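Local structure of phosphoribosylaminoimidazole carboxylase, ATPase subunit (Thermus thermophilus, 3AW8) at residues Gln278-Asn281 with His282-Val286; Gly327-Arg331 with Pro332-Val336. The protein probably catalyses the ATP-dependent carboxylation of 5-aminoimidazole ribonucleotide with bicarbonate to give N5-carboxyaminoimidazole ribonucleotide, a step of de novo purine biosynthesis. One frame throughout, in Å; residues are numbered along the deposited sequence.

Contact 1: Gln278-Asn281 with His282-Val286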
ATOM      1  N   GLN A 278       3.027  -9.832   3.222  1.00 35.22           N
ATOM      2  CA  GLN A 278       4.022 -10.822   2.919  1.00 33.96           C
ATOM      3  C   GLN A 278       5.078 -10.150   2.020  1.00 36.08           C
ATOM      4  O   GLN A 278       6.268 -10.452   2.109  1.00 36.77           O
ATOM      5  CB  GLN A 278       3.364 -12.003   2.208  1.00 32.73           C
ATOM      6  CG  GLN A 278       2.868 -11.692   0.806  1.00 32.33           C
ATOM      7  CD  GLN A 278       2.369 -12.931   0.099  1.00 35.76           C
ATOM      8  OE1 GLN A 278       2.858 -14.036   0.356  1.00 39.19           O
ATOM      9  NE2 GLN A 278       1.410 -12.765  -0.804  1.00 33.71           N
ATOM     10  N   PHE A 279       4.644  -9.227   1.166  1.00 35.02           N
ATOM     11  CA  PHE A 279       5.579  -8.552   0.275  1.00 35.31           C
ATOM     12  C   PHE A 279       6.561  -7.693   1.060  1.00 35.92           C
ATOM     13  O   PHE A 279       7.756  -7.718   0.793  1.00 35.98           O
ATOM     14  CB  PHE A 279       4.823  -7.700  -0.760  1.00 33.48           C
ATOM     15  CG  PHE A 279       3.848  -8.487  -1.578  1.00 30.95           C
ATOM     16  CD1 PHE A 279       4.293  -9.437  -2.480  1.00 31.29           C
ATOM     17  CD2 PHE A 279       2.478  -8.325  -1.399  1.00 33.33           C
ATOM     18  CE1 PHE A 279       3.388 -10.221  -3.192  1.00 33.15           C
ATOM     19  CE2 PHE A 279       1.561  -9.106  -2.104  1.00 29.83           C
ATOM     20  CZ  PHE A 279       2.015 -10.053  -2.999  1.00 32.55           C
ATOM     21  N   GLU A 280       6.071  -6.923   2.024  1.00 36.37           N
ATOM     22  CA  GLU A 280       6.984  -6.106   2.798  1.00 37.49           C
ATOM     23  C   GLU A 280       7.930  -6.997   3.613  1.00 38.56           C
ATOM     24  O   GLU A 280       9.131  -6.734   3.692  1.00 38.80           O
ATOM     25  CB  GLU A 280       6.230  -5.157   3.732  1.00 38.26           C
ATOM     26  CG  GLU A 280       7.194  -4.303   4.564  1.00 43.32           C
ATOM     27  CD  GLU A 280       6.517  -3.322   5.505  1.00 46.07           C
ATOM     28  OE1 GLU A 280       7.181  -2.910   6.480  1.00 46.71           O
ATOM     29  OE2 GLU A 280       5.345  -2.950   5.274  1.00 47.89           O
ATOM     30  N   ASN A 281       7.396  -8.059   4.211  1.00 38.90           N
ATOM     31  CA  ASN A 281       8.223  -8.957   5.008  1.00 39.89           C
ATOM     32  C   ASN A 281       9.298  -9.663   4.190  1.00 39.50           C
ATOM     33  O   ASN A 281      10.427  -9.849   4.663  1.00 38.15           O
ATOM     34  CB  ASN A 281       7.351  -9.987   5.732  1.00 39.99           C
ATOM     35  CG  ASN A 281       7.271  -9.727   7.226  1.00 41.16           C
ATOM     36  OD1 ASN A 281       6.387 -10.239   7.911  1.00 44.40           O
ATOM     37  ND2 ASN A 281       8.204  -8.934   7.737  1.00 39.47           N
ATOM     38  N   HIS A 282       8.951 -10.056   2.968  1.00 37.44           N
ATOM     39  CA  HIS A 282       9.915 -10.721   2.114  1.00 36.95           C
ATOM     40  C   HIS A 282      11.068  -9.761   1.913  1.00 37.74           C
ATOM     41  O   HIS A 282      12.233 -10.141   2.001  1.00 37.11           O
ATOM     42  CB  HIS A 282       9.307 -11.063   0.758  1.00 35.78           C
ATOM     43  CG  HIS A 282      10.261 -11.748  -0.172  1.00 36.16           C
ATOM     44  ND1 HIS A 282      10.552 -13.092  -0.084  1.00 34.62           N
ATOM     45  CD2 HIS A 282      11.009 -11.269  -1.195  1.00 34.70           C
ATOM     46  CE1 HIS A 282      11.434 -13.411  -1.013  1.00 34.27           C
ATOM     47  NE2 HIS A 282      11.729 -12.323  -1.700  1.00 35.51           N
ATOM     48  N   LEU A 283      10.719  -8.506   1.651  1.00 37.67           N
ATOM     49  CA  LEU A 283      11.700  -7.457   1.427  1.00 38.97           C
ATOM     50  C   LEU A 283      12.541  -7.232   2.681  1.00 39.71           C
ATOM     51  O   LEU A 283      13.767  -7.125   2.604  1.00 40.24           O
ATOM     52  CB  LEU A 283      10.984  -6.158   1.022  1.00 38.39           C
ATOM     53  CG  LEU A 283      11.053  -5.641  -0.426  1.00 37.83           C
ATOM     54  CD1 LEU A 283      11.250  -6.769  -1.414  1.00 34.17           C
ATOM     55  CD2 LEU A 283       9.768  -4.871  -0.725  1.00 36.65           C
ATOM     56  N   ARG A 284      11.885  -7.164   3.833  1.00 38.96           N
ATOM     57  CA  ARG A 284      12.602  -6.949   5.082  1.00 40.85           C
ATOM     58  C   ARG A 284      13.563  -8.108   5.333  1.00 40.97           C
ATOM     59  O   ARG A 284      14.717  -7.899   5.725  1.00 38.34           O
ATOM     60  CB  ARG A 284      11.607  -6.778   6.242  1.00 42.05           C
ATOM     61  CG  ARG A 284      10.885  -5.436   6.170  1.00 44.36           C
ATOM     62  CD  ARG A 284       9.588  -5.365   6.972  1.00 46.12           C
ATOM     63  NE  ARG A 284       9.812  -5.097   8.388  1.00 49.06           N
ATOM     64  CZ  ARG A 284       8.927  -4.519   9.196  1.00 48.92           C
ATOM     65  NH1 ARG A 284       7.742  -4.129   8.742  1.00 47.73           N
ATOM     66  NH2 ARG A 284       9.225  -4.340  10.471  1.00 51.70           N
ATOM     67  N   ALA A 285      13.094  -9.323   5.068  1.00 40.53           N
ATOM     68  CA  ALA A 285      13.912 -10.512   5.246  1.00 40.99           C
ATOM     69  C   ALA A 285      15.185 -10.465   4.409  1.00 43.37           C
ATOM     70  O   ALA A 285      16.284 -10.441   4.956  1.00 45.37           O
ATOM     71  CB  ALA A 285      13.119 -11.751   4.893  1.00 40.35           C
ATOM     72  N   VAL A 286      15.046 -10.440   3.088  1.00 43.87           N
ATOM     73  CA  VAL A 286      16.215 -10.440   2.214  1.00 43.66           C
ATOM     74  C   VAL A 286      17.116  -9.233   2.410  1.00 45.24           C
ATOM     75  O   VAL A 286      18.259  -9.219   1.943  1.00 46.01           O
ATOM     76  CB  VAL A 286      15.814 -10.508   0.714  1.00 43.68           C
ATOM     77  CG1 VAL A 286      14.860 -11.673   0.482  1.00 41.37           C
ATOM     78  CG2 VAL A 286      15.198  -9.186   0.265  1.00 42.84           C
TER

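Contact 2: Gly327-Arg331 with Pro332-Val336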
ATOM      1  N   GLY A 327      -3.120  -4.910 -13.959  1.00 36.05           N
ATOM      2  CA  GLY A 327      -2.709  -4.191 -15.153  1.00 35.69           C
ATOM      3  C   GLY A 327      -2.403  -5.103 -16.328  1.00 36.94           C
ATOM      4  O   GLY A 327      -1.917  -4.653 -17.357  1.00 36.61           O
ATOM      5  N   LYS A 328      -2.686  -6.391 -16.175  1.00 39.03           N
ATOM      6  CA  LYS A 328      -2.449  -7.368 -17.234  1.00 40.45           C
ATOM      7  C   LYS A 328      -3.667  -7.405 -18.150  1.00 43.24           C
ATOM      8  O   LYS A 328      -4.773  -7.074 -17.728  1.00 46.36           O
ATOM      9  CB  LYS A 328      -2.209  -8.753 -16.618  1.00 37.13           C
ATOM     10  CG  LYS A 328      -1.043  -8.773 -15.618  1.00 38.46           C
ATOM     11  CD  LYS A 328      -1.016 -10.011 -14.710  1.00 35.93           C
ATOM     12  CE  LYS A 328      -0.690 -11.294 -15.461  1.00 34.58           C
ATOM     13  NZ  LYS A 328      -0.702 -12.491 -14.568  1.00 34.68           N
ATOM     14  N   ALA A 329      -3.463  -7.785 -19.409  1.00 45.26           N
ATOM     15  CA  ALA A 329      -4.563  -7.873 -20.366  1.00 43.89           C
ATOM     16  C   ALA A 329      -5.373  -9.106 -20.023  1.00 44.66           C
ATOM     17  O   ALA A 329      -4.811 -10.173 -19.784  1.00 44.83           O
ATOM     18  CB  ALA A 329      -4.027  -7.987 -21.774  1.00 42.32           C
ATOM     19  N   VAL A 330      -6.693  -8.961 -19.999  1.00 45.43           N
ATOM     20  CA  VAL A 330      -7.567 -10.078 -19.668  1.00 44.93           C
ATOM     21  C   VAL A 330      -7.547 -11.160 -20.743  1.00 44.75           C
ATOM     22  O   VAL A 330      -7.578 -10.866 -21.936  1.00 43.63           O
ATOM     23  CB  VAL A 330      -9.025  -9.607 -19.473  1.00 45.74           C
ATOM     24  CG1 VAL A 330      -9.915 -10.797 -19.151  1.00 44.57           C
ATOM     25  CG2 VAL A 330      -9.096  -8.572 -18.358  1.00 45.40           C
ATOM     26  N   ARG A 331      -7.481 -12.409 -20.299  1.00 45.25           N
ATOM     27  CA  ARG A 331      -7.475 -13.569 -21.177  1.00 46.61           C
ATOM     28  C   ARG A 331      -7.925 -14.757 -20.346  1.00 46.50           C
ATOM     29  O   ARG A 331      -7.767 -14.764 -19.129  1.00 45.61           O
ATOM     30  CB  ARG A 331      -6.072 -13.825 -21.749  1.00 51.07           C
ATOM     31  CG  ARG A 331      -5.539 -12.666 -22.577  1.00 57.11           C
ATOM     32  CD  ARG A 331      -4.318 -13.029 -23.405  1.00 62.27           C
ATOM     33  NE  ARG A 331      -3.784 -11.874 -24.133  1.00 67.51           N
ATOM     34  CZ  ARG A 331      -4.501 -11.091 -24.942  1.00 69.22           C
ATOM     35  NH1 ARG A 331      -5.790 -11.333 -25.136  1.00 70.86           N
ATOM     36  NH2 ARG A 331      -3.931 -10.059 -25.556  1.00 68.27           N
ATOM     37  N   PRO A 332      -8.493 -15.782 -20.996  1.00 48.38           N
ATOM     38  CA  PRO A 332      -8.984 -17.000 -20.339  1.00 47.51           C
ATOM     39  C   PRO A 332      -8.031 -17.612 -19.320  1.00 47.31           C
ATOM     40  O   PRO A 332      -6.852 -17.816 -19.604  1.00 47.11           O
ATOM     41  CB  PRO A 332      -9.238 -17.939 -21.512  1.00 46.88           C
ATOM     42  CG  PRO A 332      -9.640 -17.000 -22.599  1.00 47.49           C
ATOM     43  CD  PRO A 332      -8.642 -15.885 -22.460  1.00 48.05           C
ATOM     44  N   GLY A 333      -8.563 -17.905 -18.134  1.00 47.89           N
ATOM     45  CA  GLY A 333      -7.781 -18.515 -17.070  1.00 46.87           C
ATOM     46  C   GLY A 333      -6.606 -17.719 -16.521  1.00 47.82           C
ATOM     47  O   GLY A 333      -5.850 -18.222 -15.682  1.00 48.35           O
ATOM     48  N   ARG A 334      -6.456 -16.475 -16.966  1.00 45.00           N
ATOM     49  CA  ARG A 334      -5.350 -15.643 -16.519  1.00 43.55           C
ATOM     50  C   ARG A 334      -5.647 -14.888 -15.228  1.00 41.78           C
ATOM     51  O   ARG A 334      -6.739 -14.368 -15.047  1.00 41.84           O
ATOM     52  CB  ARG A 334      -4.985 -14.646 -17.625  1.00 44.26           C
ATOM     53  CG  ARG A 334      -3.710 -13.882 -17.363  1.00 45.63           C
ATOM     54  CD  ARG A 334      -3.298 -13.023 -18.541  1.00 47.79           C
ATOM     55  NE  ARG A 334      -1.875 -12.692 -18.461  1.00 51.08           N
ATOM     56  CZ  ARG A 334      -1.271 -11.746 -19.174  1.00 52.82           C
ATOM     57  NH1 ARG A 334       0.030 -11.531 -19.020  1.00 52.32           N
ATOM     58  NH2 ARG A 334      -1.964 -11.001 -20.028  1.00 53.33           N
ATOM     59  N   LYS A 335      -4.677 -14.836 -14.322  1.00 40.22           N
ATOM     60  CA  LYS A 335      -4.863 -14.095 -13.078  1.00 39.34           C
ATOM     61  C   LYS A 335      -4.687 -12.626 -13.434  1.00 39.39           C
ATOM     62  O   LYS A 335      -3.594 -12.199 -13.820  1.00 39.90           O
ATOM     63  CB  LYS A 335      -3.827 -14.517 -12.033  1.00 36.87           C
ATOM     64  CG  LYS A 335      -3.961 -15.967 -11.637  1.00 36.81           C
ATOM     65  CD  LYS A 335      -3.122 -16.309 -10.434  1.00 36.72           C
ATOM     66  CE  LYS A 335      -3.352 -17.753 -10.043  1.00 38.29           C
ATOM     67  NZ  LYS A 335      -2.411 -18.202  -8.983  1.00 41.47           N
ATOM     68  N   VAL A 336      -5.768 -11.858 -13.320  1.00 37.74           N
ATOM     69  CA  VAL A 336      -5.728 -10.446 -13.670  1.00 35.04           C
ATOM     70  C   VAL A 336      -5.930  -9.509 -12.501  1.00 33.52           C
ATOM     71  O   VAL A 336      -5.905  -8.295 -12.667  1.00 33.99           O
ATOM     72  CB  VAL A 336      -6.759 -10.121 -14.770  1.00 34.42           C
ATOM     73  CG1 VAL A 336      -6.292 -10.691 -16.088  1.00 32.26           C
ATOM     74  CG2 VAL A 336      -8.106 -10.706 -14.415  1.00 33.86           C
TER
HETATM   75  O   HOH W   1      -5.035  -7.237 -14.761  1.00 26.26           O
HETATM   76  O   HOH W   2      -0.204 -14.264 -16.605  1.00 40.62           O
HETATM   77  O   HOH W   3      -0.873  -8.338 -20.439  1.00 34.38           O

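Contact 1: Gln278-Asn281 with His282-Val286
Arg-284 and Glu-280, one helical turn apart, form a salt bridge along the flank of a short helix. The arginine can be followed outward from its backbone, where Arg-284 N bonds to Glu-280 O at 2.8 Å. Arg-284 CB lies equally far, 3.6 Å, from Glu-280 O and Asn-281 O, and Arg-284 CG lies 3.3 Å from Glu-280 O. Arg-284 CD then reaches the glutamate side chain, 3.6 Å from Glu-280 CG. A bend at chi3 (82°) turns the guanidinium back toward the carboxylate, which Glu-280 presents on a fully extended chain. Arg-284 NH1 meets Glu-280 OE1 at 2.6 Å, the oxygen lying at the guanidinium edge with the two planar groups only 21° apart, although the hydrogen bond itself is bent and weak. NE turns instead to Pro-290 O, so a second bond helps fix the rotation of the group. A long, flexible arginine suits this place because its methylenes lie against the backbone while its charge reaches a partner four residues back.

The remaining bonds are ordinary alpha-helical ones, such as Ala-285 N to Asn-281 O at 2.7 Å. Phe-279 packs its ring on Met-13, Leu-14 and Ala-17 of helix 9-18. His-282 uses both ring nitrogens, ND1 with Val-242 N and NE2 with Thr-64 OG1, tying helix 278-287 to strands 241-250 and 62-65.

Contact 2: Gly327-Arg331 with Pro332-Val336
Arg-334 runs straight out with CG trans to its backbone N (chi1 -171°), which lays its guanidinium against Lys-328, while a bend at chi3 (69°) turns the lysine NZ to Lys-335 O. Lys-328 CB lies over the centre of one guanidinium face, 4.0 Å from Arg-334 CZ. At the edge of that group, with the oxygen somewhat out of its plane, Arg-334 NH2 donates to a lone pair of Ala-329 O at 3.0 Å. Lys-328 NZ bonds to Lys-335 O, also at 3.0 Å and in the carbonyl plane, and has a further partner in Gln-9 OE1. Since Lys-328 NZ stands just 4.1 Å from Arg-334 NE, the two like charges probably repel; a water that accepts from both would ease this.

The segment belongs to a beta hairpin of the C-terminal domain, whose arms are strands 321-325 and 335-343. Its connection closes with a type II turn, in which Arg-334 N donates to Arg-331 O at 3.1 Å. Pro-332 suits the second position, its ring fixing phi near -46°, and Gly-333 readily takes the positive phi of the third. Val-336 CG1 approaches Val-330 CA at 3.8 Å, and both valines lean on Trp-325.

In the fold
The two contacts do not touch: their centres are 26 Å apart and their nearest atoms about 11 Å. Contact 1 is buried, whereas contact 2 lies at the surface. Both nevertheless face the N-terminal Rossmann-like part, contact 1 through helix 9-18 and contact 2 through Gln-9 at the start of that helix. A second link is the loop holding His-264 and Asn-265: Gln-278 NE2 bonds to His-264 O, and Lys-335 NZ to Asn-265 OD1. Contact 1 is remote from the annotated sites. In contact 2 the Lys-335 side chain comes within about 9 Å of the bound AMP and is about 8 Å from the side chain of His-203, which lines the AMP pocket.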